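Side-chain contacts in hypothetical protein AF1796 (PDB 1VIM), which is of unknown function but may be a sugar isomerase of the SIS family that binds a carbohydrate derivative: residues A[49-54]-A[83-88]; A[61-66]-A[79-84]. One frame throughout, in Å; residues are numbered along the deposited sequence.

Overall arrangement
Both contacts tie the loop that follows strand 76-78 back to the strand-turn-helix unit before it, and Val83 and Thr84 belong to both. Contact 1 (49-54 with 83-88) is the core one: the aromatic ring on strand 50-53 is packed by aliphatic groups and backbone carbonyls of the loop, with no hydrogen bond across the segments. Contact 2 (61-66 with 79-84) lies at the surface of the chain, where helix 56-71 reaches the loop by one salt bridge and little else. Their centres are 8 Å apart, and Val52 O and Val79 N, 2.9 Å apart, probably form a hydrogen bond between them. Both touch the second subunit.

Contact 1. Residues A[49-54]-A[83-88]; sequences SIFVIG and VTPRIT. With FMT (formic acid), chain G.
Thr84 opens the contact by laying its methyl against the Phe51 ring, Thr84 CG2 lying 3.5 Å from Phe51 CE2, obliquely to the ring. With CG2 anti to the backbone N, the hydroxyl turns another way and bonds to Val78 O, so one threonine serves both an apolar and a polar neighbour. Pro85 follows with its carbonyl: its O lies in the plane of the ring at the edge, 3.3 Å from Phe51 CE2, where the ring hydrogens carry slight positive charge. Pro85 CG makes a looser apolar contact with Phe51 CZ. Arg86 brings its carbonyl O near Phe51 CZ, while its side chain heads off to bond Glu189 O and Ala190 O of the second subunit. Ile87 then covers one face of the ring. Its CG1 is swung there by lying anti to the backbone N (chi1 -163°). Ile87 CG1 stands 3.7 Å from the ring centroid and 11° off the normal, a CH-pi contact, and Ile87 CD1 runs on to lie over Phe51 CG. Ile87 N donates to O1 of the formic acid at 2.9 Å, a nearly straight bond (164°); the formic acid, probably from the crystallisation liquor, also bonds Val194 N and Leu195 N of the second subunit. A large flat side chain suits position 51, offering face and edge together to an irregular loop that packs against the parallel sheet of this SIS-family alpha/beta fold.

Contact 2. Residues A[61-66]-A[79-84]; sequences IAKAFA and VGETVT
Glu81 and Lys63 carry this contact between them, burying nearly equal areas and joining through one salt bridge. Lys63 NZ donates to Glu81 OE2 at 2.9 Å, and the ammonium comes from above the carboxylate, 62° out of its plane. Such a steep approach gives up the directionality of an in-plane hydrogen bond, so attraction between the charges probably supplies much of the hold. Lys63 CE adds a close approach of 3.3 Å to Glu81 OE2, so the end of the lysine, and not the ammonium alone, lies against that oxygen.

The two side chains meet at about a right angle. Lys63 leaves helix 56-71 with its chain extended beyond CG, a reach that helps bridge the 10.3 Å between Lys63 CA and Glu81 CA. Glu81 folds instead: a bend at CB-CG (chi2 -67°) turns the carboxylate to present OE2 to the lysine. Were Glu81 replaced by an alanine, the Lys63 ammonium would probably lose its carboxylate mate and its long chain be freer to swing.

Glu81 also begins a type I beta turn that ends at Thr84, closed by a weak bond from Thr84 N to Glu81 O. The Glu81 side chain packs on Glu81 of the second subunit, while Lys63 touches Thr82 of that subunit and Tyr60 of the third. A charged pair suits this partly exposed place, where helix, loop and neighbouring subunits converge. The salt bridge joins helix 56-71, the connection of the beta-alpha-beta crossover from strand 50-53 to strand 76-78, to the loop beyond the second strand, in the parallel alpha/beta fold of the SIS domain.

Contact 1. Residues A[49-54]-A[83-88]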
loop_
_atom_site.group_PDB
_atom_site.type_symbol
_atom_site.label_atom_id
_atom_site.label_comp_id
_atom_site.label_asym_id
_atom_site.label_seq_id
_atom_site.Cartn_x
_atom_site.Cartn_y
_atom_site.Cartn_z
ATOM N N SER A 49 21.471 -7.414 0.309
ATOM C CA SER A 49 20.299 -6.688 -0.158
ATOM C C SER A 49 19.981 -5.577 0.815
ATOM O O SER A 49 20.476 -5.571 1.938
ATOM C CB SER A 49 19.080 -7.579 -0.340
ATOM O OG SER A 49 19.342 -8.844 -0.884
ATOM N N ILE A 50 19.203 -4.607 0.338
ATOM C CA ILE A 50 18.889 -3.401 1.078
ATOM C C ILE A 50 17.409 -3.442 1.408
ATOM O O ILE A 50 16.571 -3.732 0.549
ATOM C CB ILE A 50 19.216 -2.133 0.243
ATOM C CG1 ILE A 50 20.695 -2.156 -0.177
ATOM C CG2 ILE A 50 18.865 -0.862 1.029
ATOM C CD1 ILE A 50 20.904 -1.985 -1.658
ATOM N N PHE A 51 17.107 -3.151 2.670
ATOM C CA PHE A 51 15.734 -3.036 3.115
ATOM C C PHE A 51 15.525 -1.607 3.567
ATOM O O PHE A 51 16.444 -1.022 4.186
ATOM C CB PHE A 51 15.478 -3.976 4.294
ATOM C CG PHE A 51 15.489 -5.452 3.940
ATOM C CD1 PHE A 51 16.656 -6.104 3.524
ATOM C CD2 PHE A 51 14.331 -6.215 4.074
ATOM C CE1 PHE A 51 16.641 -7.461 3.206
ATOM C CE2 PHE A 51 14.322 -7.569 3.795
ATOM C CZ PHE A 51 15.456 -8.190 3.345
ATOM N N VAL A 52 14.348 -1.032 3.300
ATOM C CA VAL A 52 14.085 0.350 3.727
ATOM C C VAL A 52 12.833 0.427 4.578
ATOM O O VAL A 52 11.889 -0.373 4.399
ATOM C CB VAL A 52 13.967 1.338 2.556
ATOM C CG1 VAL A 52 15.171 1.213 1.637
ATOM C CG2 VAL A 52 12.644 1.144 1.825
ATOM N N ILE A 53 12.805 1.387 5.508
ATOM C CA ILE A 53 11.607 1.580 6.332
ATOM C C ILE A 53 11.463 3.024 6.752
ATOM O O ILE A 53 12.453 3.677 7.094
ATOM C CB ILE A 53 11.598 0.654 7.581
ATOM C CG1 ILE A 53 10.281 0.822 8.367
ATOM C CG2 ILE A 53 12.803 0.940 8.501
ATOM C CD1 ILE A 53 10.104 -0.182 9.460
ATOM N N GLY A 54 10.223 3.518 6.728
ATOM C CA GLY A 54 9.831 4.721 7.449
ATOM C C GLY A 54 8.358 4.631 7.749
ATOM O O GLY A 54 7.662 3.816 7.137
ATOM N N VAL A 83 6.433 -8.687 -1.327
ATOM C CA VAL A 83 7.449 -9.649 -1.781
ATOM C C VAL A 83 8.759 -9.560 -1.002
ATOM O O VAL A 83 9.743 -10.238 -1.331
ATOM C CB VAL A 83 7.694 -9.575 -3.325
ATOM C CG1 VAL A 83 6.384 -9.677 -4.033
ATOM C CG2 VAL A 83 8.437 -8.277 -3.718
ATOM N N THR A 84 8.754 -8.831 0.109
ATOM C CA THR A 84 9.946 -8.692 0.938
ATOM C C THR A 84 10.263 -9.997 1.653
ATOM O O THR A 84 9.430 -10.512 2.399
ATOM C CB THR A 84 9.694 -7.594 1.946
ATOM O OG1 THR A 84 9.488 -6.378 1.196
ATOM C CG2 THR A 84 10.917 -7.378 2.873
ATOM N N PRO A 85 11.463 -10.536 1.456
ATOM C CA PRO A 85 11.827 -11.787 2.117
ATOM C C PRO A 85 12.469 -11.544 3.488
ATOM O O PRO A 85 12.626 -10.396 3.918
ATOM C CB PRO A 85 12.858 -12.361 1.146
ATOM C CG PRO A 85 13.656 -11.122 0.708
ATOM C CD PRO A 85 12.529 -10.049 0.555
ATOM N N ARG A 86 12.824 -12.652 4.147
ATOM C CA ARG A 86 13.529 -12.605 5.422
ATOM C C ARG A 86 14.775 -11.714 5.375
ATOM O O ARG A 86 15.666 -11.908 4.538
ATOM C CB ARG A 86 13.959 -14.048 5.750
ATOM C CG ARG A 86 14.763 -14.157 6.999
ATOM C CD ARG A 86 15.313 -15.561 7.256
ATOM N NE ARG A 86 14.242 -16.476 7.643
ATOM C CZ ARG A 86 13.791 -16.628 8.889
ATOM N NH1 ARG A 86 14.295 -15.920 9.885
ATOM N NH2 ARG A 86 12.806 -17.482 9.132
ATOM N N ILE A 87 14.875 -10.772 6.293
ATOM C CA ILE A 87 16.125 -10.020 6.415
ATOM C C ILE A 87 17.190 -10.878 7.144
ATOM O O ILE A 87 16.865 -11.690 8.018
ATOM C CB ILE A 87 15.885 -8.670 7.137
ATOM C CG1 ILE A 87 17.064 -7.710 6.900
ATOM C CG2 ILE A 87 15.582 -8.891 8.643
ATOM C CD1 ILE A 87 16.813 -6.278 7.409
ATOM N N THR A 88 18.450 -10.706 6.769
ATOM C CA THR A 88 19.520 -11.539 7.315
ATOM C C THR A 88 20.687 -10.688 7.778
ATOM O O THR A 88 20.750 -9.478 7.512
ATOM C CB THR A 88 20.068 -12.528 6.239
ATOM O OG1 THR A 88 20.835 -11.802 5.258
ATOM C CG2 THR A 88 18.942 -13.281 5.532
HETATM C C FMT G . 11.831 -9.149 7.061
HETATM O O1 FMT G . 12.350 -10.119 7.615
HETATM O O2 FMT G . 10.773 -8.600 7.410
#

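Contact 2. Residues A[61-66]-A[79-84]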
loop_
_atom_site.group_PDB
_atom_site.type_symbol
_atom_site.label_atom_id
_atom_site.label_comp_id
_atom_site.label_asym_id
_atom_site.label_seq_id
_atom_site.Cartn_x
_atom_site.Cartn_y
_atom_site.Cartn_z
ATOM N N ILE A 61 8.942 8.540 1.590
ATOM C CA ILE A 61 10.300 8.873 1.178
ATOM C C ILE A 61 11.134 7.596 1.035
ATOM O O ILE A 61 11.887 7.438 0.065
ATOM C CB ILE A 61 10.939 9.799 2.235
ATOM C CG1 ILE A 61 10.163 11.105 2.368
ATOM C CG2 ILE A 61 12.427 10.015 1.936
ATOM C CD1 ILE A 61 10.637 11.944 3.458
ATOM N N ALA A 62 10.979 6.676 1.983
ATOM C CA ALA A 62 11.700 5.411 1.949
ATOM C C ALA A 62 11.336 4.651 0.672
ATOM O O ALA A 62 12.223 4.088 0.021
ATOM C CB ALA A 62 11.369 4.592 3.170
ATOM N N LYS A 63 10.049 4.625 0.314
ATOM C CA LYS A 63 9.605 3.970 -0.919
ATOM C C LYS A 63 10.183 4.639 -2.158
ATOM O O LYS A 63 10.661 3.970 -3.075
ATOM C CB LYS A 63 8.086 3.870 -1.003
ATOM C CG LYS A 63 7.486 2.818 -0.101
ATOM C CD LYS A 63 5.961 2.793 -0.226
ATOM C CE LYS A 63 5.495 1.447 0.335
ATOM N NZ LYS A 63 4.055 1.196 0.013
ATOM N N ALA A 64 10.202 5.975 -2.182
ATOM C CA ALA A 64 10.775 6.665 -3.330
ATOM C C ALA A 64 12.243 6.310 -3.502
ATOM O O ALA A 64 12.700 6.072 -4.637
ATOM C CB ALA A 64 10.630 8.158 -3.179
ATOM N N PHE A 65 12.981 6.246 -2.391
ATOM C CA PHE A 65 14.382 5.892 -2.441
ATOM C C PHE A 65 14.561 4.439 -2.864
ATOM O O PHE A 65 15.430 4.127 -3.723
ATOM C CB PHE A 65 14.988 6.163 -1.078
ATOM C CG PHE A 65 16.469 5.848 -0.979
ATOM C CD1 PHE A 65 17.377 6.361 -1.887
ATOM C CD2 PHE A 65 16.930 5.086 0.078
ATOM C CE1 PHE A 65 18.738 6.089 -1.751
ATOM C CE2 PHE A 65 18.320 4.812 0.217
ATOM C CZ PHE A 65 19.200 5.322 -0.719
ATOM N N ALA A 66 13.762 3.538 -2.290
ATOM C CA ALA A 66 13.892 2.110 -2.659
ATOM C C ALA A 66 13.647 1.912 -4.168
ATOM O O ALA A 66 14.342 1.143 -4.846
ATOM C CB ALA A 66 12.934 1.246 -1.846
ATOM N N VAL A 79 10.314 -2.755 3.962
ATOM C CA VAL A 79 9.842 -3.558 5.095
ATOM C C VAL A 79 8.327 -3.561 5.147
ATOM O O VAL A 79 7.691 -2.517 4.987
ATOM C CB VAL A 79 10.429 -3.062 6.450
ATOM C CG1 VAL A 79 9.805 -3.822 7.634
ATOM C CG2 VAL A 79 11.938 -3.200 6.456
ATOM N N GLY A 80 7.761 -4.753 5.329
ATOM C CA GLY A 80 6.312 -4.907 5.429
ATOM C C GLY A 80 5.568 -5.133 4.129
ATOM O O GLY A 80 4.390 -5.495 4.163
ATOM N N GLU A 81 6.244 -4.957 3.004
ATOM C CA GLU A 81 5.598 -5.110 1.716
ATOM C C GLU A 81 5.559 -6.553 1.221
ATOM O O GLU A 81 6.228 -7.457 1.741
ATOM C CB GLU A 81 6.188 -4.118 0.688
ATOM C CG GLU A 81 5.866 -2.671 1.016
ATOM C CD GLU A 81 4.417 -2.334 0.888
ATOM O OE1 GLU A 81 3.656 -3.094 0.220
ATOM O OE2 GLU A 81 4.061 -1.301 1.486
ATOM N N THR A 82 4.758 -6.762 0.179
ATOM C CA THR A 82 4.351 -8.119 -0.169
ATOM C C THR A 82 5.503 -9.070 -0.445
ATOM O O THR A 82 5.522 -10.177 0.103
ATOM C CB THR A 82 3.472 -8.067 -1.409
ATOM O OG1 THR A 82 2.338 -7.231 -1.157
ATOM C CG2 THR A 82 2.862 -9.444 -1.739
ATOM N N VAL A 83 6.433 -8.687 -1.327
ATOM C CA VAL A 83 7.449 -9.649 -1.781
ATOM C C VAL A 83 8.759 -9.560 -1.002
ATOM O O VAL A 83 9.743 -10.238 -1.331
ATOM C CB VAL A 83 7.694 -9.575 -3.325
ATOM C CG1 VAL A 83 6.384 -9.677 -4.033
ATOM C CG2 VAL A 83 8.437 -8.277 -3.718
ATOM N N THR A 84 8.754 -8.831 0.109
ATOM C CA THR A 84 9.946 -8.692 0.938
ATOM C C THR A 84 10.263 -9.997 1.653
ATOM O O THR A 84 9.430 -10.512 2.399
ATOM C CB THR A 84 9.694 -7.594 1.946
ATOM O OG1 THR A 84 9.488 -6.378 1.196
ATOM C CG2 THR A 84 10.917 -7.378 2.873
#